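Local atomic coordinates of latency-associated nuclear antigen (Murid herpesvirus 4, PDB entry 4BLG), a protein that probably binds viral DNA through its C-terminal domain, a dimeric DNA-binding module of the nuclear antigen this gammaherpesvirus makes during latency. Residues P24-P29 and K97-V102; D28-P33 and Q59-L64; A40-S45 and T83-S88. All coordinates share one frame; numbering follows the deposited sequence.

Contact 1 (P24-P29 and K97-V102). With PO4 (phosphate ion), chain D.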
# COMPACT_ATOMS: atom_id res chain seq x y z
N PRO A 24 -8.87 9.28 21.10
CA PRO A 24 -9.31 10.65 20.79
C PRO A 24 -8.33 11.46 19.95
O PRO A 24 -8.75 12.07 18.97
CB PRO A 24 -9.48 11.29 22.17
CG PRO A 24 -9.62 10.16 23.11
CD PRO A 24 -8.83 9.03 22.55
N ARG A 25 -7.05 11.50 20.33
CA ARG A 25 -6.07 12.27 19.57
C ARG A 25 -5.91 11.70 18.16
O ARG A 25 -5.98 12.44 17.18
CB ARG A 25 -4.72 12.30 20.29
CG ARG A 25 -4.72 13.16 21.56
CD ARG A 25 -3.45 12.98 22.40
NE ARG A 25 -3.16 11.58 22.67
CZ ARG A 25 -2.05 11.14 23.26
NH1 ARG A 25 -1.11 11.98 23.66
NH2 ARG A 25 -1.88 9.84 23.46
N LEU A 26 -5.72 10.40 18.06
CA LEU A 26 -5.53 9.76 16.77
C LEU A 26 -6.71 10.01 15.83
O LEU A 26 -6.51 10.28 14.64
CB LEU A 26 -5.30 8.25 16.95
CG LEU A 26 -4.94 7.48 15.68
CD1 LEU A 26 -3.69 8.04 15.03
CD2 LEU A 26 -4.78 6.00 15.98
N PHE A 27 -7.93 9.94 16.35
CA PHE A 27 -9.12 10.03 15.49
C PHE A 27 -9.86 11.35 15.59
O PHE A 27 -10.95 11.49 15.04
CB PHE A 27 -10.08 8.89 15.78
CG PHE A 27 -9.63 7.59 15.19
CD1 PHE A 27 -9.94 7.29 13.87
CD2 PHE A 27 -8.90 6.69 15.93
CE1 PHE A 27 -9.52 6.10 13.32
CE2 PHE A 27 -8.48 5.50 15.38
CZ PHE A 27 -8.79 5.20 14.07
N ASP A 28 -9.27 12.32 16.27
CA ASP A 28 -9.79 13.68 16.28
C ASP A 28 -10.04 14.13 14.85
O ASP A 28 -9.11 14.15 14.04
CB ASP A 28 -8.79 14.62 16.94
CG ASP A 28 -9.42 15.92 17.39
OD1 ASP A 28 -10.48 16.27 16.84
OD2 ASP A 28 -8.86 16.57 18.31
N PRO A 29 -11.29 14.51 14.52
CA PRO A 29 -11.59 14.95 13.16
C PRO A 29 -11.11 16.38 12.90
O PRO A 29 -11.13 16.84 11.75
CB PRO A 29 -13.12 14.88 13.07
CG PRO A 29 -13.60 14.44 14.44
CD PRO A 29 -12.47 14.63 15.39
N LYS A 97 1.18 1.39 15.73
CA LYS A 97 0.99 0.32 16.72
C LYS A 97 -0.38 0.55 17.36
O LYS A 97 -1.20 -0.38 17.49
CB LYS A 97 2.12 0.36 17.77
NZ LYS A 97 4.26 -1.85 21.92
N LYS A 98 -0.64 1.80 17.75
CA LYS A 98 -1.90 2.20 18.41
C LYS A 98 -3.11 1.94 17.50
O LYS A 98 -4.11 1.38 17.92
CB LYS A 98 -1.90 3.69 18.80
CG LYS A 98 -2.93 4.07 19.89
CD LYS A 98 -3.14 5.59 19.95
CE LYS A 98 -2.01 6.28 20.72
NZ LYS A 98 -1.71 7.66 20.25
N LEU A 99 -3.00 2.37 16.24
CA LEU A 99 -4.08 2.28 15.28
C LEU A 99 -4.45 0.83 15.08
O LEU A 99 -5.63 0.47 15.02
CB LEU A 99 -3.65 2.87 13.94
CG LEU A 99 -4.70 2.70 12.84
CD1 LEU A 99 -6.00 3.37 13.27
CD2 LEU A 99 -4.23 3.25 11.52
N LYS A 100 -3.44 -0.01 14.94
CA LYS A 100 -3.65 -1.43 14.70
C LYS A 100 -4.36 -2.05 15.89
O LYS A 100 -5.29 -2.84 15.73
CB LYS A 100 -2.32 -2.13 14.45
CG LYS A 100 -2.48 -3.56 14.00
CD LYS A 100 -1.15 -4.28 13.96
CE LYS A 100 -1.32 -5.74 13.61
NZ LYS A 100 -0.52 -6.61 14.51
N ARG A 101 -3.91 -1.70 17.09
CA ARG A 101 -4.47 -2.25 18.32
C ARG A 101 -5.96 -1.95 18.44
O ARG A 101 -6.76 -2.83 18.78
CB ARG A 101 -3.76 -1.67 19.53
CG ARG A 101 -4.23 -2.25 20.87
CD ARG A 101 -3.31 -1.77 21.99
NE ARG A 101 -2.00 -2.34 21.72
CZ ARG A 101 -0.87 -1.65 21.54
NH1 ARG A 101 -0.82 -0.33 21.65
NH2 ARG A 101 0.24 -2.30 21.25
N VAL A 102 -6.32 -0.70 18.19
CA VAL A 102 -7.70 -0.24 18.37
C VAL A 102 -8.61 -0.89 17.34
O VAL A 102 -9.64 -1.48 17.68
CB VAL A 102 -7.78 1.28 18.25
CG1 VAL A 102 -9.22 1.73 18.10
CG2 VAL A 102 -7.13 1.94 19.45
P PO4 D . -5.07 8.72 21.72
O1 PO4 D . -5.58 7.64 22.63
O2 PO4 D . -5.46 8.44 20.29
O3 PO4 D . -5.64 10.07 22.08
O4 PO4 D . -3.56 8.76 21.82
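Arg25 and Lys98 bring two positive side chains together across this contact, with Arg25 NH2 and Lys98 NZ 3.9 Å apart, and a phosphate ion, probably from the crystallisation liquor, probably eases the repulsion. Its O4 is shared by both: Arg25 NH2 donates to O4 at 2.6 Å and Lys98 NZ at 2.7 Å. O3 takes bonds from Arg25 N at 2.7 Å and from Arg25 NE, while Leu26 N donates to O2 at 3.0 Å with a nearly straight N-H...O angle of 167°. The guanidinium meets the ion at its edge, the phosphorus lying in its plane; a bend at chi3 of -51° carries NE round toward the backbone amides of the same turn. Lys98 NZ is also bonded to Gln95 OE1. Two long, basic side chains and two amides thus make a socket suited to an oxyanion.

Deeper in, the contact is apolar. Leu26, its CG anti to the backbone N (chi1 -174°), sends CD2 to Leu99; the two side chains cross at about a right angle, with Leu26 CD2 resting 3.9 Å from Leu99 CB and close to its CA as well. Phe27 approaches from its tip: CZ comes to 3.4 Å from Leu99 CD1, a tight fit. Branched leucines and a flat ring suit this buried layer, where Val63 touches both leucines, Leu19 of helix 13-22 touches Phe27, and Leu99 touches Ser88 and Val90 of strand 84-90.

The short, weakly bonded helix 24-27 is thereby laid against helix 93-110, which itself lies on the antiparallel sheet of the LANA DNA-binding domain. Backbone N-H groups of helix 24-27, with Arg25 and Lys98, form an anion-binding site on this helical layer; the ion alone does not establish a role in DNA binding.

Contact 2 (D28-P33 and Q59-L64)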
# COMPACT_ATOMS: atom_id res chain seq x y z
N ASP A 28 -9.27 12.32 16.27
CA ASP A 28 -9.79 13.68 16.28
C ASP A 28 -10.04 14.13 14.85
O ASP A 28 -9.11 14.15 14.04
CB ASP A 28 -8.79 14.62 16.94
CG ASP A 28 -9.42 15.92 17.39
OD1 ASP A 28 -10.48 16.27 16.84
OD2 ASP A 28 -8.86 16.57 18.31
N PRO A 29 -11.29 14.51 14.52
CA PRO A 29 -11.59 14.95 13.16
C PRO A 29 -11.11 16.38 12.90
O PRO A 29 -11.13 16.84 11.75
CB PRO A 29 -13.12 14.88 13.07
CG PRO A 29 -13.60 14.44 14.44
CD PRO A 29 -12.47 14.63 15.39
N GLU A 30 -10.70 17.08 13.95
CA GLU A 30 -10.09 18.40 13.82
C GLU A 30 -8.65 18.35 14.34
O GLU A 30 -8.22 17.34 14.89
CB GLU A 30 -10.91 19.46 14.55
CG GLU A 30 -12.32 19.62 13.98
CD GLU A 30 -12.34 20.43 12.69
OE1 GLU A 30 -11.26 20.89 12.25
OE2 GLU A 30 -13.44 20.61 12.11
N GLY A 31 -7.92 19.44 14.14
CA GLY A 31 -6.50 19.48 14.43
C GLY A 31 -5.69 19.55 13.14
O GLY A 31 -6.23 19.87 12.08
N HIS A 32 -4.40 19.24 13.24
CA HIS A 32 -3.49 19.36 12.10
C HIS A 32 -2.86 18.02 11.76
O HIS A 32 -2.40 17.30 12.64
CB HIS A 32 -2.39 20.36 12.41
CG HIS A 32 -2.89 21.76 12.59
ND1 HIS A 32 -3.04 22.35 13.83
CD2 HIS A 32 -3.28 22.68 11.68
CE1 HIS A 32 -3.49 23.58 13.67
NE2 HIS A 32 -3.65 23.81 12.38
N PRO A 33 -2.83 17.68 10.46
CA PRO A 33 -2.18 16.42 10.10
C PRO A 33 -0.70 16.51 10.42
O PRO A 33 -0.17 17.61 10.53
CB PRO A 33 -2.40 16.31 8.59
CG PRO A 33 -2.56 17.71 8.14
CD PRO A 33 -3.21 18.46 9.27
N GLN A 59 -10.54 7.30 9.19
CA GLN A 59 -10.23 8.60 8.60
C GLN A 59 -10.25 9.66 9.69
O GLN A 59 -11.14 9.66 10.55
CB GLN A 59 -11.26 8.97 7.53
CG GLN A 59 -11.38 7.97 6.39
CD GLN A 59 -10.19 7.98 5.46
OE1 GLN A 59 -9.20 8.69 5.69
NE2 GLN A 59 -10.26 7.17 4.40
N SER A 60 -9.29 10.56 9.65
CA SER A 60 -9.25 11.70 10.56
C SER A 60 -8.13 12.63 10.11
O SER A 60 -7.59 12.49 9.02
CB SER A 60 -9.01 11.26 12.00
OG SER A 60 -7.66 10.88 12.17
N LYS A 61 -7.78 13.57 10.97
CA LYS A 61 -6.70 14.49 10.67
C LYS A 61 -5.35 13.79 10.76
O LYS A 61 -4.37 14.25 10.17
CB LYS A 61 -6.74 15.69 11.62
CG LYS A 61 -6.88 17.02 10.92
CD LYS A 61 -8.20 17.12 10.18
CE LYS A 61 -8.42 18.52 9.66
NZ LYS A 61 -9.80 18.72 9.15
N HIS A 62 -5.28 12.70 11.52
CA HIS A 62 -4.01 12.03 11.75
C HIS A 62 -3.95 10.62 11.17
O HIS A 62 -2.92 9.95 11.27
CB HIS A 62 -3.71 11.98 13.25
CG HIS A 62 -3.43 13.33 13.84
ND1 HIS A 62 -4.37 14.33 13.88
CD2 HIS A 62 -2.31 13.83 14.42
CE1 HIS A 62 -3.84 15.40 14.46
NE2 HIS A 62 -2.60 15.12 14.80
N VAL A 63 -5.04 10.18 10.56
CA VAL A 63 -5.11 8.87 9.93
C VAL A 63 -5.80 9.06 8.60
O VAL A 63 -6.93 9.53 8.55
CB VAL A 63 -5.96 7.86 10.74
CG1 VAL A 63 -5.69 6.44 10.26
CG2 VAL A 63 -5.68 7.97 12.23
N LEU A 64 -5.12 8.70 7.52
CA LEU A 64 -5.70 8.81 6.19
C LEU A 64 -5.68 7.45 5.53
O LEU A 64 -4.65 6.79 5.50
CB LEU A 64 -4.93 9.81 5.35
CG LEU A 64 -4.60 11.15 6.03
CD1 LEU A 64 -3.79 12.01 5.09
CD2 LEU A 64 -5.86 11.88 6.45
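Ser60 OG is gripped by three groups beside the point where its CB meets Asp28 O. It accepts from His62 N at 3.1 Å, closing an ST turn, and more weakly from Val63 N, while its own hydrogen bond goes to Leu26 O. Serine suits the spot because its hydroxyl both accepts from the amides ahead and can bond to a carbonyl; chi1 of 74° sets OG between the backbone N and the carbonyl carbon, close to those amides. Asp28 does the matching job on the other loop: Glu30 N donates to Asp28 OD1 at 3.0 Å from above the carboxylate plane, making an Asx turn.

Lys61 carries most of the contact. Its amide reaches Asp28 O in a weak, long but straight bond of 3.4 Å, and its aliphatic chain, bent at chi2 (63°), runs among the carbonyls of the curved loop, CG lying 3.1 Å from Gly31 O. At the end, NZ has a weak bond to Pro29 O and lies 4.1 Å from Glu30 OE1, beyond a salt bridge; the two side chains lie side by side, pointing the same way, and their opposite charges may still attract. A long chain with a polar end suits a path past these carbonyls.

The Asx turn and the ST turn shape the two loops, one leading from helix 24-27 to strand 39-45, the other from helix 48-57 to strand 64-70. Gly31 has a phi of 110°, where a CB would press on the preceding carbonyl O, so glycine fits. Beyond it His32 O lies 3.0 Å from His62 CE1, obliquely placed to the ring, and Pro33 CA makes a CH...O contact of 3.1 Å to Lys61 O. Val74 and Pro75 of the second subunit pack on Pro33 and Lys61.

Contact 3 (A40-S45 and T83-S88)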
# COMPACT_ATOMS: atom_id res chain seq x y z
N ALA A 40 2.14 3.14 8.23
CA ALA A 40 0.76 2.84 7.89
C ALA A 40 0.40 1.49 8.45
O ALA A 40 1.26 0.74 8.91
CB ALA A 40 0.57 2.85 6.38
N VAL A 41 -0.89 1.19 8.45
CA VAL A 41 -1.33 -0.16 8.69
C VAL A 41 -2.05 -0.63 7.44
O VAL A 41 -2.96 0.05 6.94
CB VAL A 41 -2.27 -0.27 9.90
CG1 VAL A 41 -2.60 -1.73 10.17
CG2 VAL A 41 -1.63 0.37 11.13
N MET A 42 -1.62 -1.76 6.91
CA MET A 42 -2.38 -2.42 5.87
C MET A 42 -3.43 -3.30 6.53
O MET A 42 -3.10 -4.23 7.26
CB MET A 42 -1.47 -3.28 4.99
CG MET A 42 -2.23 -3.99 3.86
SD MET A 42 -1.16 -4.99 2.81
CE MET A 42 -0.42 -3.70 1.80
N PHE A 43 -4.70 -2.98 6.28
CA PHE A 43 -5.79 -3.83 6.72
C PHE A 43 -6.26 -4.62 5.52
O PHE A 43 -6.55 -4.04 4.48
CB PHE A 43 -6.95 -3.01 7.29
CG PHE A 43 -6.63 -2.30 8.56
CD1 PHE A 43 -6.54 -2.99 9.77
CD2 PHE A 43 -6.42 -0.92 8.57
CE1 PHE A 43 -6.24 -2.33 10.95
CE2 PHE A 43 -6.12 -0.26 9.74
CZ PHE A 43 -6.03 -0.96 10.93
N SER A 44 -6.35 -5.94 5.66
CA SER A 44 -6.68 -6.81 4.55
C SER A 44 -7.74 -7.83 4.93
O SER A 44 -7.95 -8.13 6.11
CB SER A 44 -5.42 -7.52 4.06
OG SER A 44 -4.83 -8.28 5.10
N SER A 45 -8.39 -8.38 3.92
CA SER A 45 -9.50 -9.29 4.13
C SER A 45 -10.04 -9.75 2.78
O SER A 45 -9.94 -9.03 1.80
CB SER A 45 -10.60 -8.57 4.90
OG SER A 45 -11.83 -9.24 4.76
N THR A 83 -7.61 -11.29 -2.16
CA THR A 83 -7.50 -10.65 -0.87
C THR A 83 -7.47 -9.15 -1.12
O THR A 83 -6.64 -8.66 -1.87
CB THR A 83 -6.25 -11.12 -0.15
OG1 THR A 83 -6.35 -12.52 0.10
CG2 THR A 83 -6.07 -10.38 1.17
N TYR A 84 -8.43 -8.45 -0.53
CA TYR A 84 -8.49 -7.00 -0.64
C TYR A 84 -7.70 -6.34 0.49
O TYR A 84 -7.37 -6.97 1.48
CB TYR A 84 -9.93 -6.53 -0.63
CG TYR A 84 -10.78 -7.19 -1.70
CD1 TYR A 84 -11.41 -8.40 -1.46
CD2 TYR A 84 -10.94 -6.60 -2.94
CE1 TYR A 84 -12.19 -9.00 -2.43
CE2 TYR A 84 -11.72 -7.20 -3.91
CZ TYR A 84 -12.34 -8.40 -3.65
OH TYR A 84 -13.11 -8.98 -4.63
N TYR A 85 -7.37 -5.06 0.31
CA TYR A 85 -6.60 -4.33 1.31
C TYR A 85 -6.87 -2.85 1.23
O TYR A 85 -7.41 -2.36 0.25
CB TYR A 85 -5.10 -4.56 1.13
CG TYR A 85 -4.47 -3.66 0.09
CD1 TYR A 85 -4.42 -4.04 -1.25
CD2 TYR A 85 -3.91 -2.44 0.44
CE1 TYR A 85 -3.84 -3.22 -2.21
CE2 TYR A 85 -3.33 -1.61 -0.51
CZ TYR A 85 -3.30 -2.01 -1.84
OH TYR A 85 -2.72 -1.18 -2.78
N LEU A 86 -6.47 -2.13 2.27
CA LEU A 86 -6.36 -0.69 2.20
C LEU A 86 -5.22 -0.30 3.13
O LEU A 86 -4.80 -1.10 3.96
CB LEU A 86 -7.66 0.02 2.60
CG LEU A 86 -8.21 -0.17 4.01
CD1 LEU A 86 -7.38 0.54 5.06
CD2 LEU A 86 -9.64 0.36 4.06
N LEU A 87 -4.72 0.91 2.94
CA LEU A 87 -3.64 1.44 3.74
C LEU A 87 -4.15 2.62 4.54
O LEU A 87 -4.86 3.47 4.01
CB LEU A 87 -2.50 1.91 2.84
CG LEU A 87 -1.70 0.82 2.14
CD1 LEU A 87 -0.71 1.45 1.18
CD2 LEU A 87 -0.99 -0.04 3.17
N SER A 88 -3.79 2.66 5.82
CA SER A 88 -4.16 3.77 6.68
C SER A 88 -2.87 4.39 7.13
O SER A 88 -2.13 3.79 7.90
CB SER A 88 -4.96 3.28 7.90
OG SER A 88 -6.12 2.56 7.52
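Phe43 and Leu86 face one another on one side of a two-strand antiparallel ladder, and Met42 meets Tyr85 and Leu87 on the other. Six backbone bonds of 2.8 to 3.0 Å, two each between Val41 and Ser88, Phe43 and Leu86, and Ser45 and Tyr84, set the register.

On the face of Val41, Phe43 and Leu86, the Phe43 ring is a plate with Val41 CG1 over one face. Its edge is filled in plane by Leu86 CD1, 3.9 Å from Phe43 CD2, and by Ser88 OG, 3.6 Å from Phe43 CE2. Serine is small enough for that niche, and its hydroxyl is bonded to Ser65 OG. Leu54 of helix 48-57 and Val103 of helix 93-110 also touch Phe43.

On the opposite face Met42, extended with CG anti to the backbone N (chi1 -179°) and then bent at chi3, folds its CE into the hollow between Tyr85 and Leu87. CE lies 4.0 Å from Tyr85 CD2, and SD sits 5.1 Å from the centre of that ring, an oblique Met-aromatic contact. Leu87 CD2 packs against Met42 CB at 3.7 Å.

Tyr85 OH is bonded to Tyr85 OH of the second subunit, and Met42 of that subunit packs on Leu87. A sheet with helices on one face and a partner's sheet on the other is characteristic of the dimeric beta-barrel DNA-binding fold, as in EBNA1 and papillomavirus E2.

Contacts 1 and 2 start from the same chain segment, sharing Asp28 and Pro29, and their centres are 10 Å apart; Leu26 CD1 packs 3.4 Å from Val63 CG2 between them. Contact 3 lies farther in, its centre about 16 Å from that of contact 1 and 19 Å from that of contact 2. Leu99 is one bridge, its CD2 packing 3.7 Å from Ser88 CB, so the helical layer of contact 1 rests on the ladder of contact 3. Val63, in segment 59-64, packs on the same serine. Contacts 2 and 3 both touch the second subunit, whereas contact 1 binds a phosphate ion and touches no other protein chain of the assembly; a phosphate also lies about 5 Å from the Ser45 side chain in contact 3.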